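Local coordinates for protein beta-lactamase (Nostoc sp., PDB 6NHS) that probably hydrolyses beta-lactam antibiotics through an active-site serine, as a class D beta-lactamase of the transpeptidase-like superfamily, at residues Y137-I142 against G155-T160; F167-H172 against V227-T232. One frame throughout, in Å; residues are numbered along the deposited sequence.

Contact 1: Y137-I142 against G155-T160. With EDO (1,2-ethanediol), chain F.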
ATOM      1  N   TYR A 137       4.790 -10.816  -5.827  1.00 26.60           N
ATOM      2  CA  TYR A 137       4.682  -9.406  -5.459  1.00 25.59           C
ATOM      3  C   TYR A 137       5.739  -8.578  -6.186  1.00 27.51           C
ATOM      4  O   TYR A 137       6.939  -8.778  -5.972  1.00 28.06           O
ATOM      5  CB  TYR A 137       4.831  -9.241  -3.946  1.00 25.85           C
ATOM      6  CG  TYR A 137       4.612  -7.817  -3.476  1.00 25.25           C
ATOM      7  CD1 TYR A 137       5.668  -6.916  -3.417  1.00 24.53           C
ATOM      8  CD2 TYR A 137       3.348  -7.372  -3.114  1.00 23.34           C
ATOM      9  CE1 TYR A 137       5.478  -5.609  -3.001  1.00 23.10           C
ATOM     10  CE2 TYR A 137       3.145  -6.058  -2.690  1.00 25.59           C
ATOM     11  CZ  TYR A 137       4.224  -5.187  -2.629  1.00 23.14           C
ATOM     12  OH  TYR A 137       4.047  -3.881  -2.221  1.00 22.80           O
ATOM     13  N   GLY A 138       5.297  -7.633  -7.018  1.00 28.87           N
ATOM     14  CA  GLY A 138       6.222  -6.685  -7.633  1.00 27.05           C
ATOM     15  C   GLY A 138       7.282  -7.364  -8.482  1.00 28.04           C
ATOM     16  O   GLY A 138       7.013  -8.339  -9.194  1.00 27.50           O
ATOM     17  N   ASN A 139       8.515  -6.845  -8.410  1.00 27.70           N
ATOM     18  CA  ASN A 139       9.638  -7.405  -9.160  1.00 27.28           C
ATOM     19  C   ASN A 139      10.330  -8.551  -8.427  1.00 27.76           C
ATOM     20  O   ASN A 139      11.398  -8.992  -8.865  1.00 28.04           O
ATOM     21  CB  ASN A 139      10.655  -6.310  -9.518  1.00 27.12           C
ATOM     22  CG  ASN A 139      11.464  -5.812  -8.311  1.00 30.21           C
ATOM     23  OD1 ASN A 139      11.195  -6.170  -7.173  1.00 30.67           O
ATOM     24  ND2 ASN A 139      12.455  -4.965  -8.573  1.00 27.91           N
ATOM     25  N   LEU A 140       9.759  -9.024  -7.314  1.00 27.57           N
ATOM     26  CA  LEU A 140      10.139 -10.273  -6.654  1.00 30.67           C
ATOM     27  C   LEU A 140      11.534 -10.249  -6.037  1.00 33.85           C
ATOM     28  O   LEU A 140      12.080 -11.311  -5.723  1.00 35.37           O
ATOM     29  CB  LEU A 140      10.046 -11.467  -7.618  1.00 31.65           C
ATOM     30  CG  LEU A 140       8.791 -11.604  -8.482  1.00 33.22           C
ATOM     31  CD1 LEU A 140       8.935 -12.810  -9.406  1.00 34.05           C
ATOM     32  CD2 LEU A 140       7.565 -11.738  -7.615  1.00 29.72           C
ATOM     33  N   GLN A 141      12.141  -9.078  -5.851  1.00 29.14           N
ATOM     34  CA  GLN A 141      13.530  -8.982  -5.410  1.00 31.23           C
ATOM     35  C   GLN A 141      13.585  -8.301  -4.049  1.00 31.78           C
ATOM     36  O   GLN A 141      13.153  -7.154  -3.908  1.00 32.76           O
ATOM     37  CB  GLN A 141      14.367  -8.212  -6.429  1.00 35.06           C
ATOM     38  CG  GLN A 141      14.431  -8.877  -7.792  1.00 38.02           C
ATOM     39  CD  GLN A 141      14.883  -7.922  -8.876  1.00 43.63           C
ATOM     40  OE1 GLN A 141      15.944  -7.305  -8.770  1.00 44.66           O
ATOM     41  NE2 GLN A 141      14.070  -7.786  -9.927  1.00 42.02           N
ATOM     42  N   ILE A 142      14.112  -9.003  -3.049  1.00 30.03           N
ATOM     43  CA  ILE A 142      14.270  -8.425  -1.720  1.00 30.63           C
ATOM     44  C   ILE A 142      15.738  -8.256  -1.348  1.00 31.18           C
ATOM     45  O   ILE A 142      16.047  -7.896  -0.209  1.00 31.21           O
ATOM     46  CB  ILE A 142      13.520  -9.244  -0.652  1.00 29.75           C
ATOM     47  CG1 ILE A 142      14.211 -10.588  -0.402  1.00 32.80           C
ATOM     48  CG2 ILE A 142      12.059  -9.449  -1.057  1.00 29.57           C
ATOM     49  CD1 ILE A 142      13.638 -11.351   0.787  1.00 30.99           C
ATOM     50  N   GLY A 155      15.248  -0.362  -1.908  1.00 35.18           N
ATOM     51  CA  GLY A 155      15.477  -1.271  -3.008  1.00 32.76           C
ATOM     52  C   GLY A 155      16.124  -2.543  -2.501  1.00 30.25           C
ATOM     53  O   GLY A 155      16.609  -2.599  -1.369  1.00 31.86           O
ATOM     54  N   PRO A 156      16.185  -3.585  -3.338  1.00 30.38           N
ATOM     55  CA  PRO A 156      15.835  -3.552  -4.762  1.00 29.87           C
ATOM     56  C   PRO A 156      14.367  -3.815  -5.096  1.00 31.01           C
ATOM     57  O   PRO A 156      14.042  -3.848  -6.280  1.00 31.29           O
ATOM     58  CB  PRO A 156      16.710  -4.665  -5.345  1.00 31.28           C
ATOM     59  CG  PRO A 156      16.791  -5.669  -4.241  1.00 29.97           C
ATOM     60  CD  PRO A 156      16.781  -4.877  -2.947  1.00 29.92           C
ATOM     61  N   LEU A 157      13.501  -4.001  -4.101  1.00 29.27           N
ATOM     62  CA  LEU A 157      12.103  -4.305  -4.393  1.00 30.23           C
ATOM     63  C   LEU A 157      11.418  -3.114  -5.052  1.00 31.17           C
ATOM     64  O   LEU A 157      11.502  -1.984  -4.559  1.00 31.45           O
ATOM     65  CB  LEU A 157      11.351  -4.691  -3.118  1.00 28.27           C
ATOM     66  CG  LEU A 157       9.892  -5.106  -3.331  1.00 26.71           C
ATOM     67  CD1 LEU A 157       9.829  -6.336  -4.246  1.00 30.24           C
ATOM     68  CD2 LEU A 157       9.188  -5.383  -1.996  1.00 24.54           C
ATOM     69  N   GLN A 158      10.745  -3.365  -6.173  1.00 30.24           N
ATOM     70  CA  GLN A 158       9.932  -2.350  -6.829  1.00 28.85           C
ATOM     71  C   GLN A 158       8.627  -2.988  -7.294  1.00 30.62           C
ATOM     72  O   GLN A 158       8.505  -4.214  -7.374  1.00 30.29           O
ATOM     73  CB  GLN A 158      10.674  -1.704  -8.006  1.00 33.64           C
ATOM     74  CG  GLN A 158      11.966  -0.983  -7.615  1.00 37.68           C
ATOM     75  CD  GLN A 158      12.626  -0.304  -8.798  1.00 44.56           C
ATOM     76  OE1 GLN A 158      12.008   0.498  -9.485  1.00 44.30           O
ATOM     77  NE2 GLN A 158      13.885  -0.630  -9.046  1.00 49.44           N
ATOM     78  N   ILE A 159       7.643  -2.139  -7.594  1.00 27.64           N
ATOM     79  CA  ILE A 159       6.328  -2.614  -8.007  1.00 29.77           C
ATOM     80  C   ILE A 159       5.685  -1.559  -8.899  1.00 30.38           C
ATOM     81  O   ILE A 159       5.891  -0.356  -8.717  1.00 30.85           O
ATOM     82  CB  ILE A 159       5.450  -2.948  -6.772  1.00 28.27           C
ATOM     83  CG1 ILE A 159       4.170  -3.676  -7.180  1.00 26.42           C
ATOM     84  CG2 ILE A 159       5.117  -1.677  -5.965  1.00 27.54           C
ATOM     85  CD1 ILE A 159       3.455  -4.306  -6.018  1.00 25.16           C
ATOM     86  N   THR A 160       4.917  -2.024  -9.904  1.00 28.64           N
ATOM     87  CA  THR A 160       4.160  -1.124 -10.761  1.00 26.24           C
ATOM     88  C   THR A 160       2.764  -0.904 -10.192  1.00 26.16           C
ATOM     89  O   THR A 160       2.274  -1.705  -9.394  1.00 28.33           O
ATOM     90  CB  THR A 160       4.046  -1.699 -12.176  1.00 27.79           C
ATOM     91  OG1 THR A 160       3.064  -2.741 -12.179  1.00 27.65           O
ATOM     92  CG2 THR A 160       5.397  -2.259 -12.665  1.00 27.52           C
TER
HETATM   93  C1  EDO F 305      16.485 -11.063  -5.034  1.00 54.18           C
HETATM   94  O1  EDO F 305      16.958  -9.720  -4.865  1.00 51.44           O
HETATM   95  C2  EDO F 305      16.089 -11.656  -3.685  1.00 54.07           C
HETATM   96  O2  EDO F 305      14.703 -12.025  -3.708  1.00 52.16           O
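N139 carries the polar half of this loop-to-loop contact, bonding to P156 and Q158 with its backbone and side chain. Its N reaches Q158 O at 2.8 Å, nearly in line with that carbonyl. CG stands between the backbone N and the carbonyl carbon (chi1 72°), folding the carboxamide over the facing chain. There ND2 donates to P156 O at 3.0 Å, an almost straight bond (177°) with the acceptor in the plane of the N139 amide. OD1 takes Q158 N, also at 3.0 Å, but from above its carbonyl plane, and a second, weak bond from Q141 N. Q141, its chain extended beyond CG, donates through NE2 to N139 O. Y137 to L140 form a type II' turn, closed by L140 N to Y137 O. At its positive-phi corner G138 lets the facing backbone come close, CA lying 3.4 Å from Q158 O in a CA-H...O contact. Y137 supplies the apolar half: I159 CD1 sits over one ring face in a CH-pi contact, 3.8 Å from the centroid, while L157 CD2 lies 3.9 Å from Y137 CE1. At the outer end the ring of P156, which follows a cis peptide bond, rests near Q141 O, and O2 of a bound ethanediol accepts a hydrogen bond from I142 N. Y137-G138-N139 matches the YGN motif of class D enzymes. The loops precede and follow helix 151-154, whose F151 and W152 touch L157; Y137 also meets F65 and F68 of helix 65-76 and F167 of helix 161-172, into which T160 leads as N-cap.

Contact 2: F167-H172 against V227-T232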
ATOM      1  N   PHE A 167      -2.095  -7.595  -7.015  1.00 27.47           N
ATOM      2  CA  PHE A 167      -1.911  -8.103  -5.661  1.00 28.02           C
ATOM      3  C   PHE A 167      -3.175  -7.909  -4.823  1.00 28.05           C
ATOM      4  O   PHE A 167      -3.652  -8.846  -4.172  1.00 28.35           O
ATOM      5  CB  PHE A 167      -0.688  -7.413  -5.033  1.00 27.46           C
ATOM      6  CG  PHE A 167      -0.623  -7.506  -3.527  1.00 27.35           C
ATOM      7  CD1 PHE A 167      -0.581  -8.735  -2.889  1.00 25.55           C
ATOM      8  CD2 PHE A 167      -0.579  -6.356  -2.751  1.00 26.08           C
ATOM      9  CE1 PHE A 167      -0.522  -8.817  -1.507  1.00 23.36           C
ATOM     10  CE2 PHE A 167      -0.521  -6.432  -1.370  1.00 26.57           C
ATOM     11  CZ  PHE A 167      -0.484  -7.665  -0.752  1.00 25.28           C
ATOM     12  N   LEU A 168      -3.752  -6.706  -4.851  1.00 26.76           N
ATOM     13  CA  LEU A 168      -4.920  -6.432  -4.015  1.00 28.62           C
ATOM     14  C   LEU A 168      -6.131  -7.244  -4.464  1.00 30.80           C
ATOM     15  O   LEU A 168      -6.900  -7.739  -3.630  1.00 32.10           O
ATOM     16  CB  LEU A 168      -5.241  -4.940  -4.041  1.00 28.91           C
ATOM     17  CG  LEU A 168      -4.221  -4.046  -3.342  1.00 31.42           C
ATOM     18  CD1 LEU A 168      -4.514  -2.589  -3.641  1.00 34.41           C
ATOM     19  CD2 LEU A 168      -4.243  -4.310  -1.834  1.00 30.53           C
ATOM     20  N   GLN A 169      -6.314  -7.385  -5.777  1.00 27.01           N
ATOM     21  CA  GLN A 169      -7.443  -8.144  -6.299  1.00 32.85           C
ATOM     22  C   GLN A 169      -7.324  -9.628  -5.959  1.00 31.93           C
ATOM     23  O   GLN A 169      -8.305 -10.252  -5.538  1.00 31.40           O
ATOM     24  CB  GLN A 169      -7.543  -7.920  -7.809  1.00 39.23           C
ATOM     25  CG  GLN A 169      -8.716  -8.599  -8.467  1.00 51.23           C
ATOM     26  CD  GLN A 169      -8.355  -9.943  -9.044  1.00 59.25           C
ATOM     27  OE1 GLN A 169      -9.186 -10.848  -9.094  1.00 64.43           O
ATOM     28  NE2 GLN A 169      -7.109 -10.084  -9.497  1.00 62.00           N
ATOM     29  N   ARG A 170      -6.130 -10.209  -6.124  1.00 30.44           N
ATOM     30  CA  ARG A 170      -5.915 -11.599  -5.723  1.00 30.90           C
ATOM     31  C   ARG A 170      -6.112 -11.781  -4.225  1.00 32.98           C
ATOM     32  O   ARG A 170      -6.673 -12.790  -3.779  1.00 31.46           O
ATOM     33  CB  ARG A 170      -4.513 -12.055  -6.118  1.00 29.11           C
ATOM     34  CG  ARG A 170      -4.296 -12.170  -7.629  1.00 33.06           C
ATOM     35  CD  ARG A 170      -2.968 -12.840  -7.895  1.00 36.46           C
ATOM     36  NE  ARG A 170      -3.036 -14.285  -7.682  1.00 39.42           N
ATOM     37  CZ  ARG A 170      -1.991 -15.039  -7.354  1.00 40.50           C
ATOM     38  NH1 ARG A 170      -0.799 -14.482  -7.177  1.00 33.89           N
ATOM     39  NH2 ARG A 170      -2.140 -16.351  -7.197  1.00 41.24           N
ATOM     40  N   LEU A 171      -5.608 -10.834  -3.433  1.00 29.06           N
ATOM     41  CA  LEU A 171      -5.860 -10.842  -2.000  1.00 30.42           C
ATOM     42  C   LEU A 171      -7.355 -10.919  -1.712  1.00 33.53           C
ATOM     43  O   LEU A 171      -7.814 -11.782  -0.954  1.00 32.03           O
ATOM     44  CB  LEU A 171      -5.252  -9.588  -1.377  1.00 27.67           C
ATOM     45  CG  LEU A 171      -5.330  -9.451   0.142  1.00 32.31           C
ATOM     46  CD1 LEU A 171      -4.531 -10.567   0.781  1.00 32.08           C
ATOM     47  CD2 LEU A 171      -4.818  -8.090   0.583  1.00 29.17           C
ATOM     48  N   HIS A 172      -8.131 -10.042  -2.350  1.00 32.68           N
ATOM     49  CA  HIS A 172      -9.544  -9.903  -2.023  1.00 34.36           C
ATOM     50  C   HIS A 172     -10.351 -11.137  -2.408  1.00 37.16           C
ATOM     51  O   HIS A 172     -11.359 -11.442  -1.760  1.00 35.64           O
ATOM     52  CB  HIS A 172     -10.109  -8.656  -2.704  1.00 34.28           C
ATOM     53  CG  HIS A 172     -11.492  -8.298  -2.260  1.00 37.96           C
ATOM     54  ND1 HIS A 172     -12.620  -8.800  -2.869  1.00 41.27           N
ATOM     55  CD2 HIS A 172     -11.927  -7.487  -1.268  1.00 39.34           C
ATOM     56  CE1 HIS A 172     -13.694  -8.312  -2.273  1.00 41.21           C
ATOM     57  NE2 HIS A 172     -13.300  -7.513  -1.299  1.00 40.33           N
ATOM     58  N   VAL A 227     -16.528  -3.635  -6.060  1.00 36.48           N
ATOM     59  CA  VAL A 227     -15.226  -3.313  -5.488  1.00 33.17           C
ATOM     60  C   VAL A 227     -14.405  -2.622  -6.563  1.00 33.15           C
ATOM     61  O   VAL A 227     -14.270  -3.143  -7.676  1.00 33.63           O
ATOM     62  CB  VAL A 227     -14.490  -4.564  -4.970  1.00 34.69           C
ATOM     63  CG1 VAL A 227     -13.121  -4.182  -4.409  1.00 31.11           C
ATOM     64  CG2 VAL A 227     -15.326  -5.283  -3.920  1.00 33.01           C
ATOM     65  N   TYR A 228     -13.868  -1.454  -6.239  1.00 33.15           N
ATOM     66  CA  TYR A 228     -13.036  -0.686  -7.155  1.00 33.17           C
ATOM     67  C   TYR A 228     -11.624  -0.638  -6.581  1.00 30.86           C
ATOM     68  O   TYR A 228     -11.361   0.087  -5.615  1.00 30.21           O
ATOM     69  CB  TYR A 228     -13.609   0.715  -7.362  1.00 32.68           C
ATOM     70  CG  TYR A 228     -15.055   0.693  -7.799  1.00 37.66           C
ATOM     71  CD1 TYR A 228     -16.086   0.706  -6.865  1.00 37.42           C
ATOM     72  CD2 TYR A 228     -15.391   0.634  -9.144  1.00 35.85           C
ATOM     73  CE1 TYR A 228     -17.411   0.678  -7.266  1.00 39.33           C
ATOM     74  CE2 TYR A 228     -16.713   0.605  -9.555  1.00 39.48           C
ATOM     75  CZ  TYR A 228     -17.719   0.629  -8.609  1.00 40.51           C
ATOM     76  OH  TYR A 228     -19.034   0.594  -9.008  1.00 42.04           O
ATOM     77  N   PHE A 229     -10.731  -1.432  -7.160  1.00 30.70           N
ATOM     78  CA  PHE A 229      -9.324  -1.407  -6.782  1.00 30.27           C
ATOM     79  C   PHE A 229      -8.648  -0.210  -7.434  1.00 32.57           C
ATOM     80  O   PHE A 229      -8.949   0.134  -8.580  1.00 35.16           O
ATOM     81  CB  PHE A 229      -8.636  -2.708  -7.206  1.00 28.77           C
ATOM     82  CG  PHE A 229      -9.259  -3.939  -6.603  1.00 33.67           C
ATOM     83  CD1 PHE A 229      -8.824  -4.421  -5.372  1.00 30.23           C
ATOM     84  CD2 PHE A 229     -10.289  -4.606  -7.254  1.00 32.68           C
ATOM     85  CE1 PHE A 229      -9.403  -5.553  -4.798  1.00 30.13           C
ATOM     86  CE2 PHE A 229     -10.874  -5.740  -6.692  1.00 34.82           C
ATOM     87  CZ  PHE A 229     -10.433  -6.211  -5.455  1.00 33.41           C
ATOM     88  N   PHE A 230      -7.741   0.435  -6.701  1.00 31.89           N
ATOM     89  CA  PHE A 230      -7.071   1.617  -7.224  1.00 30.27           C
ATOM     90  C   PHE A 230      -5.600   1.623  -6.833  1.00 30.88           C
ATOM     91  O   PHE A 230      -5.201   1.073  -5.802  1.00 28.20           O
ATOM     92  CB  PHE A 230      -7.739   2.917  -6.746  1.00 28.32           C
ATOM     93  CG  PHE A 230      -7.733   3.093  -5.248  1.00 30.22           C
ATOM     94  CD1 PHE A 230      -6.644   3.657  -4.603  1.00 27.69           C
ATOM     95  CD2 PHE A 230      -8.828   2.709  -4.488  1.00 30.05           C
ATOM     96  CE1 PHE A 230      -6.637   3.821  -3.224  1.00 26.00           C
ATOM     97  CE2 PHE A 230      -8.826   2.875  -3.100  1.00 29.85           C
ATOM     98  CZ  PHE A 230      -7.730   3.430  -2.475  1.00 28.06           C
ATOM     99  N   ALA A 231      -4.798   2.268  -7.679  1.00 31.44           N
ATOM    100  CA  ALA A 231      -3.388   2.521  -7.411  1.00 28.27           C
ATOM    101  C   ALA A 231      -3.052   3.884  -7.987  1.00 31.74           C
ATOM    102  O   ALA A 231      -3.167   4.096  -9.202  1.00 29.31           O
ATOM    103  CB  ALA A 231      -2.485   1.439  -8.020  1.00 26.58           C
ATOM    104  N   THR A 232      -2.655   4.805  -7.113  1.00 30.19           N
ATOM    105  CA  THR A 232      -2.247   6.148  -7.489  1.00 30.02           C
ATOM    106  C   THR A 232      -0.746   6.290  -7.273  1.00 30.55           C
ATOM    107  O   THR A 232      -0.209   5.845  -6.252  1.00 30.96           O
ATOM    108  CB  THR A 232      -3.009   7.201  -6.668  1.00 29.51           C
ATOM    109  OG1 THR A 232      -4.400   7.165  -7.016  1.00 33.64           O
ATOM    110  CG2 THR A 232      -2.469   8.593  -6.940  1.00 29.41           C
TER
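V227 meets H172 at the end of helix 161-172 that is nearer the start of strand 226-236: its CG2 lies 3.8 Å from H172 CE1. Its other methyl, CG1, is set over one face of the F229 ring two residues on, 3.5 Å above the plane. F229 does most of the touching. CG is anti to its carbonyl carbon (chi1 -59°), and the ring reaches across to the helix. Q169 CA covers the opposite face in a CH-pi contact 3.9 Å from the centroid, so the ring is held between its own strand and the helix backbone. H172 CB comes in at the ring edge, in plane and 3.7 Å from F229 CZ. That edge also turns toward the H172 imidazole face, an offset edge-to-face pair with planes at 81° and centroids 5.7 Å apart. L168 CB lies beside F229 CD1, and L168 O, already the acceptor of H172 N within the helix, is 3.5 Å from F229 CE1. F230 points away to the other sheet face, toward F217, and adds little beyond its backbone O near L168 CD1. Y220 of strand 213-223 meets both the F229 and H172 rings. The axes of 167-172 and 227-232 run roughly antiparallel (151°); with no hydrogen bond or salt bridge across, the joint rests on the fit of the F229 ring against helix backbone and the H172 imidazole.

Contact 2 lies deeper, joining helix 161-172 to the central sheet, whereas contact 1 is partly buried and ties the two loops either side of helix 151-154 in the chain. Both involve the same helix: 155-160 ends at its N-cap and 167-172 forms its last turns. Their centres are about 17 Å apart, yet they touch where Y137 CE2 packs 3.7 Å from F167 CD2. Chemistry follows place. Loop meets loop through backbone and asparagine hydrogen bonds, with apolar packing chiefly around Y137; helix meets strand through rings, aliphatic groups and helix backbone, with no hydrogen bond across, the strand's backbone being bonded to its neighbours in the sheet.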